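Long-range contacts in starch synthase I (Hordeum vulgare, PDB 4HLN), which is a plant starch synthase of the glycosyltransferase superfamily, folded as two Rossmann-like domains in the GT-B manner: residues 265-270 and 296-301; 357-362 and 390-395. One frame throughout, in Å; residues are numbered along the deposited sequence.

In the fold
From the N terminus, contact 1 comes first: strand 264-269 leads through helix 276-284 into strand 294-299, and pairing 265-270 with 296-301 closes that beta-alpha-beta unit. Only after it has closed does the chain open contact 2, in which it passes from strand 357-360 through helices 367-374 and 376-384 to strand 389-391. The two loops follow in series, neither nesting nor crossing. They share one mixed sheet, where strands 294-299 and 357-360 are neighbours, probably bonded through Val359 N to Leu297 O and Ile299 N to Val359 O. Strand 389-391 forms one edge of this N-terminal sheet, and helix 611-627, near the C terminus, packs on both contacts.

Contact 1. Residues 265-270 and 296-301; sequences MFVVND and TLVIHN
Val268 and Leu297 lie at the middle of two neighbouring parallel strands, the pair closed by the beta-alpha-beta crossover through helix 276-284 in the N-terminal Rossmann-like domain. Backbone bonds run as a parallel ladder: Phe266 O accepts from Thr296 N, Val268 gives its N to Thr296 O and takes Val298 N at its O (2.9 Å, almost straight at 178°), and Asp270 N reaches Val298 O. On the other edge of 265-269, strand 126-130 bonds Met265 and Val267, so both sides of the strand are paired.

Apolar contacts form on both faces. Val267 CG1 meets Val298 CG2 at 3.6 Å on the face that also carries Thr296 and Asn269; on the reverse face Val268 CG2 lies 3.9 Å from Leu297 CD1, the two side chains nearly perpendicular. With CG anti to the backbone N and a bend at chi2, Met265 SD comes to 3.3 Å from Thr296 OG1, and Phe622 of helix 611-627 packs on both residues.

Polar side chains gather at the C-terminal strand ends. Asn269 ND2 is bonded to Val130 O, while its OD1 meets the edge of the His300 ring, amide and ring only 10° from coplanar. Asp270 grips His300 twice from the syn sides of its carboxylate: OD1 takes His300 N at 2.9 Å, and OD2 takes His300 ND1 at 2.8 Å, close to the imidazole plane though tilted 28° from the carboxylate plane.

Contact 2. Residues 357-362 and 390-395; sequences RIVTVS and NGIVNG
Asn390 reaches strand 357-360 with both backbone and side chain, adding an edge strand, parallel to its neighbour, to the mixed sheet of the N-terminal Rossmann-like domain. The close part of the contact is here. Asn390 N gives a bond to Ile358 O at 3.0 Å, its O takes Thr360 N at 2.8 Å, and the CA of Val359 sits between them, opposite Asn390. Val359 is buried; its CG1, anti to the backbone N (chi1 174°), is turned to the chain leaving the strand and lies 3.4 Å from Gly391 O and 3.6 Å from Ile392 CA.

Past Asn390 the contact slackens. Ile392, partly exposed, keeps a looser apolar contact, its CD1 4.1 Å from Val359 CG1, and it also packs on Val298 and on Tyr618 of helix 611-627. The chain then departs as a loop, with Val393 N bonded to Tyr618 OH.

At the start of the strand the bent side chain of Arg357 packs against Trp624 and Ala625 of helix 611-627 and brings NH2 to Asn390 OD1 at 3.2 Å. The N-H points straight at a lone pair in the carbonyl plane, and the acceptor lies in the guanidinium plane. This bond probably helps to set which way the amide faces; the amide is neutral overall, so its carbonyl dipole probably stabilises the arginine's positive charge without neutralising it.

Contact 1. Residues 265-270 and 296-301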
loop_
_atom_site.group_PDB
_atom_site.type_symbol
_atom_site.label_atom_id
_atom_site.label_comp_id
_atom_site.label_asym_id
_atom_site.label_seq_id
_atom_site.Cartn_x
_atom_site.Cartn_y
_atom_site.Cartn_z
ATOM N N MET A 265 5.021 8.595 -17.919
ATOM C CA MET A 265 4.689 7.395 -17.190
ATOM C C MET A 265 3.371 7.672 -16.468
ATOM O O MET A 265 3.295 8.549 -15.598
ATOM C CB MET A 265 5.807 6.984 -16.220
ATOM C CG MET A 265 5.449 5.731 -15.368
ATOM S SD MET A 265 4.990 4.209 -16.270
ATOM C CE MET A 265 6.573 3.773 -16.986
ATOM N N PHE A 266 2.319 6.969 -16.884
ATOM C CA PHE A 266 1.055 7.024 -16.167
ATOM C C PHE A 266 1.074 5.986 -15.066
ATOM O O PHE A 266 1.273 4.810 -15.335
ATOM C CB PHE A 266 -0.105 6.721 -17.092
ATOM C CG PHE A 266 -0.359 7.776 -18.104
ATOM C CD1 PHE A 266 -1.349 8.715 -17.902
ATOM C CD2 PHE A 266 0.382 7.827 -19.272
ATOM C CE1 PHE A 266 -1.596 9.699 -18.850
ATOM C CE2 PHE A 266 0.140 8.795 -20.219
ATOM C CZ PHE A 266 -0.851 9.736 -20.010
ATOM N N VAL A 267 0.889 6.433 -13.829
ATOM C CA VAL A 267 0.724 5.531 -12.695
ATOM C C VAL A 267 -0.745 5.511 -12.292
ATOM O O VAL A 267 -1.241 6.434 -11.643
ATOM C CB VAL A 267 1.542 5.981 -11.494
ATOM C CG1 VAL A 267 1.341 5.024 -10.348
ATOM C CG2 VAL A 267 2.986 6.046 -11.863
ATOM N N VAL A 268 -1.448 4.463 -12.691
ATOM C CA VAL A 268 -2.873 4.390 -12.419
ATOM C C VAL A 268 -3.224 3.523 -11.200
ATOM O O VAL A 268 -2.795 2.386 -11.069
ATOM C CB VAL A 268 -3.613 3.984 -13.674
ATOM C CG1 VAL A 268 -3.043 4.796 -14.830
ATOM C CG2 VAL A 268 -3.434 2.512 -13.936
ATOM N N ASN A 269 -3.991 4.102 -10.289
ATOM C CA ASN A 269 -4.246 3.468 -9.007
ATOM C C ASN A 269 -5.592 2.810 -8.968
ATOM O O ASN A 269 -6.627 3.483 -9.076
ATOM C CB ASN A 269 -4.128 4.484 -7.879
ATOM C CG ASN A 269 -2.702 4.923 -7.668
ATOM O OD1 ASN A 269 -2.031 4.467 -6.746
ATOM N ND2 ASN A 269 -2.216 5.789 -8.547
ATOM N N ASP A 270 -5.566 1.482 -8.846
ATOM C CA ASP A 270 -6.773 0.712 -8.578
ATOM C C ASP A 270 -7.781 0.773 -9.717
ATOM O O ASP A 270 -7.441 1.175 -10.827
ATOM C CB ASP A 270 -7.385 1.183 -7.255
ATOM C CG ASP A 270 -6.469 0.891 -6.059
ATOM O OD1 ASP A 270 -6.070 -0.295 -5.884
ATOM O OD2 ASP A 270 -6.125 1.851 -5.323
ATOM N N THR A 296 1.824 2.105 -15.405
ATOM C CA THR A 296 2.010 1.192 -14.298
ATOM C C THR A 296 0.731 1.095 -13.496
ATOM O O THR A 296 0.190 2.094 -13.026
ATOM C CB THR A 296 3.131 1.672 -13.376
ATOM O OG1 THR A 296 4.343 1.770 -14.132
ATOM C CG2 THR A 296 3.314 0.706 -12.169
ATOM N N LEU A 297 0.244 -0.119 -13.343
ATOM C CA LEU A 297 -0.936 -0.334 -12.547
ATOM C C LEU A 297 -0.503 -0.581 -11.102
ATOM O O LEU A 297 0.335 -1.446 -10.840
ATOM C CB LEU A 297 -1.739 -1.508 -13.111
ATOM C CG LEU A 297 -2.901 -1.975 -12.238
ATOM C CD1 LEU A 297 -3.945 -0.859 -12.070
ATOM C CD2 LEU A 297 -3.502 -3.232 -12.848
ATOM N N VAL A 298 -1.049 0.212 -10.182
ATOM C CA VAL A 298 -0.838 0.014 -8.752
ATOM C C VAL A 298 -2.104 -0.546 -8.121
ATOM O O VAL A 298 -3.182 0.060 -8.203
ATOM C CB VAL A 298 -0.511 1.316 -8.007
ATOM C CG1 VAL A 298 -0.358 1.008 -6.524
ATOM C CG2 VAL A 298 0.742 1.979 -8.565
ATOM N N ILE A 299 -1.962 -1.700 -7.481
ATOM C CA ILE A 299 -3.095 -2.416 -6.940
ATOM C C ILE A 299 -2.982 -2.480 -5.431
ATOM O O ILE A 299 -2.157 -3.228 -4.892
ATOM C CB ILE A 299 -3.134 -3.856 -7.464
ATOM C CG1 ILE A 299 -3.183 -3.882 -8.984
ATOM C CG2 ILE A 299 -4.322 -4.599 -6.902
ATOM C CD1 ILE A 299 -3.396 -5.275 -9.541
ATOM N N HIS A 300 -3.810 -1.698 -4.749
ATOM C CA HIS A 300 -3.825 -1.710 -3.296
ATOM C C HIS A 300 -4.784 -2.779 -2.752
ATOM O O HIS A 300 -4.590 -3.294 -1.658
ATOM C CB HIS A 300 -4.169 -0.323 -2.757
ATOM C CG HIS A 300 -3.219 0.744 -3.199
ATOM N ND1 HIS A 300 -3.522 1.639 -4.205
ATOM C CD2 HIS A 300 -1.963 1.046 -2.791
ATOM C CE1 HIS A 300 -2.497 2.453 -4.390
ATOM N NE2 HIS A 300 -1.541 2.116 -3.542
ATOM N N ASN A 301 -5.810 -3.121 -3.521
ATOM C CA ASN A 301 -6.707 -4.213 -3.149
ATOM C C ASN A 301 -7.284 -4.944 -4.359
ATOM O O ASN A 301 -7.304 -4.411 -5.469
ATOM C CB ASN A 301 -7.865 -3.705 -2.294
ATOM C CG ASN A 301 -8.938 -3.026 -3.122
ATOM O OD1 ASN A 301 -9.832 -3.681 -3.664
ATOM N ND2 ASN A 301 -8.840 -1.702 -3.245
#

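Contact 2. Residues 357-362 and 390-395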
loop_
_atom_site.group_PDB
_atom_site.type_symbol
_atom_site.label_atom_id
_atom_site.label_comp_id
_atom_site.label_asym_id
_atom_site.label_seq_id
_atom_site.Cartn_x
_atom_site.Cartn_y
_atom_site.Cartn_z
ATOM N N ARG A 357 3.778 -2.254 -16.630
ATOM C CA ARG A 357 4.252 -2.886 -15.410
ATOM C C ARG A 357 3.104 -2.946 -14.399
ATOM O O ARG A 357 2.128 -2.219 -14.530
ATOM C CB ARG A 357 5.418 -2.097 -14.801
ATOM C CG ARG A 357 6.612 -1.853 -15.707
ATOM C CD ARG A 357 7.371 -3.102 -16.022
ATOM N NE ARG A 357 7.792 -3.829 -14.831
ATOM C CZ ARG A 357 8.699 -4.802 -14.844
ATOM N NH1 ARG A 357 9.292 -5.138 -15.995
ATOM N NH2 ARG A 357 9.021 -5.428 -13.710
ATOM N N ILE A 358 3.227 -3.802 -13.387
ATOM C CA ILE A 358 2.211 -3.913 -12.349
ATOM C C ILE A 358 2.817 -3.987 -10.962
ATOM O O ILE A 358 3.631 -4.864 -10.674
ATOM C CB ILE A 358 1.350 -5.170 -12.529
ATOM C CG1 ILE A 358 0.646 -5.132 -13.883
ATOM C CG2 ILE A 358 0.342 -5.307 -11.364
ATOM C CD1 ILE A 358 -0.101 -6.350 -14.214
ATOM N N VAL A 359 2.406 -3.065 -10.103
ATOM C CA VAL A 359 2.815 -3.073 -8.709
ATOM C C VAL A 359 1.615 -3.466 -7.858
ATOM O O VAL A 359 0.579 -2.805 -7.872
ATOM C CB VAL A 359 3.324 -1.688 -8.279
ATOM C CG1 VAL A 359 3.616 -1.666 -6.791
ATOM C CG2 VAL A 359 4.563 -1.308 -9.087
ATOM N N THR A 360 1.747 -4.546 -7.108
ATOM C CA THR A 360 0.566 -5.124 -6.493
ATOM C C THR A 360 0.772 -5.553 -5.051
ATOM O O THR A 360 1.819 -6.082 -4.694
ATOM C CB THR A 360 0.073 -6.316 -7.322
ATOM O OG1 THR A 360 -0.813 -7.116 -6.536
ATOM C CG2 THR A 360 1.251 -7.161 -7.767
ATOM N N VAL A 361 -0.240 -5.312 -4.226
ATOM C CA VAL A 361 -0.236 -5.770 -2.838
ATOM C C VAL A 361 0.007 -7.284 -2.713
ATOM O O VAL A 361 0.611 -7.755 -1.748
ATOM C CB VAL A 361 -1.583 -5.452 -2.179
ATOM C CG1 VAL A 361 -2.712 -6.010 -3.037
ATOM C CG2 VAL A 361 -1.630 -6.001 -0.755
ATOM N N SER A 362 -0.451 -8.030 -3.710
ATOM C CA SER A 362 -0.478 -9.478 -3.652
ATOM C C SER A 362 0.908 -10.090 -3.811
ATOM O O SER A 362 1.086 -11.292 -3.593
ATOM C CB SER A 362 -1.423 -10.022 -4.731
ATOM O OG SER A 362 -0.881 -9.836 -6.030
ATOM N N ASN A 390 5.669 -6.499 -9.303
ATOM C CA ASN A 390 6.498 -6.018 -8.196
ATOM C C ASN A 390 5.592 -5.676 -7.040
ATOM O O ASN A 390 4.431 -5.309 -7.237
ATOM C CB ASN A 390 7.277 -4.764 -8.590
ATOM C CG ASN A 390 8.082 -4.939 -9.872
ATOM O OD1 ASN A 390 7.608 -4.646 -10.990
ATOM N ND2 ASN A 390 9.309 -5.414 -9.718
ATOM N N GLY A 391 6.118 -5.788 -5.826
ATOM C CA GLY A 391 5.339 -5.450 -4.651
ATOM C C GLY A 391 5.259 -3.952 -4.431
ATOM O O GLY A 391 6.062 -3.189 -4.974
ATOM N N ILE A 392 4.280 -3.526 -3.641
ATOM C CA ILE A 392 4.188 -2.129 -3.244
ATOM C C ILE A 392 5.376 -1.822 -2.345
ATOM O O ILE A 392 5.726 -2.623 -1.499
ATOM C CB ILE A 392 2.913 -1.847 -2.432
ATOM C CG1 ILE A 392 1.691 -2.536 -3.052
ATOM C CG2 ILE A 392 2.702 -0.358 -2.307
ATOM C CD1 ILE A 392 0.768 -1.614 -3.798
ATOM N N VAL A 393 6.014 -0.676 -2.533
ATOM C CA VAL A 393 7.098 -0.281 -1.639
ATOM C C VAL A 393 6.767 1.062 -1.023
ATOM O O VAL A 393 6.403 2.003 -1.736
ATOM C CB VAL A 393 8.467 -0.200 -2.358
ATOM C CG1 VAL A 393 9.564 0.292 -1.391
ATOM C CG2 VAL A 393 8.838 -1.556 -2.952
ATOM N N ASN A 394 6.880 1.133 0.304
ATOM C CA ASN A 394 6.547 2.340 1.055
ATOM C C ASN A 394 7.753 2.929 1.801
ATOM O O ASN A 394 8.823 2.316 1.869
ATOM C CB ASN A 394 5.374 2.074 2.022
ATOM C CG ASN A 394 4.075 1.629 1.299
ATOM O OD1 ASN A 394 3.541 0.547 1.562
ATOM N ND2 ASN A 394 3.566 2.477 0.405
ATOM N N GLY A 395 7.582 4.134 2.340
ATOM C CA GLY A 395 8.610 4.752 3.156
ATOM C C GLY A 395 8.032 5.250 4.468
ATOM O O GLY A 395 6.814 5.201 4.684
#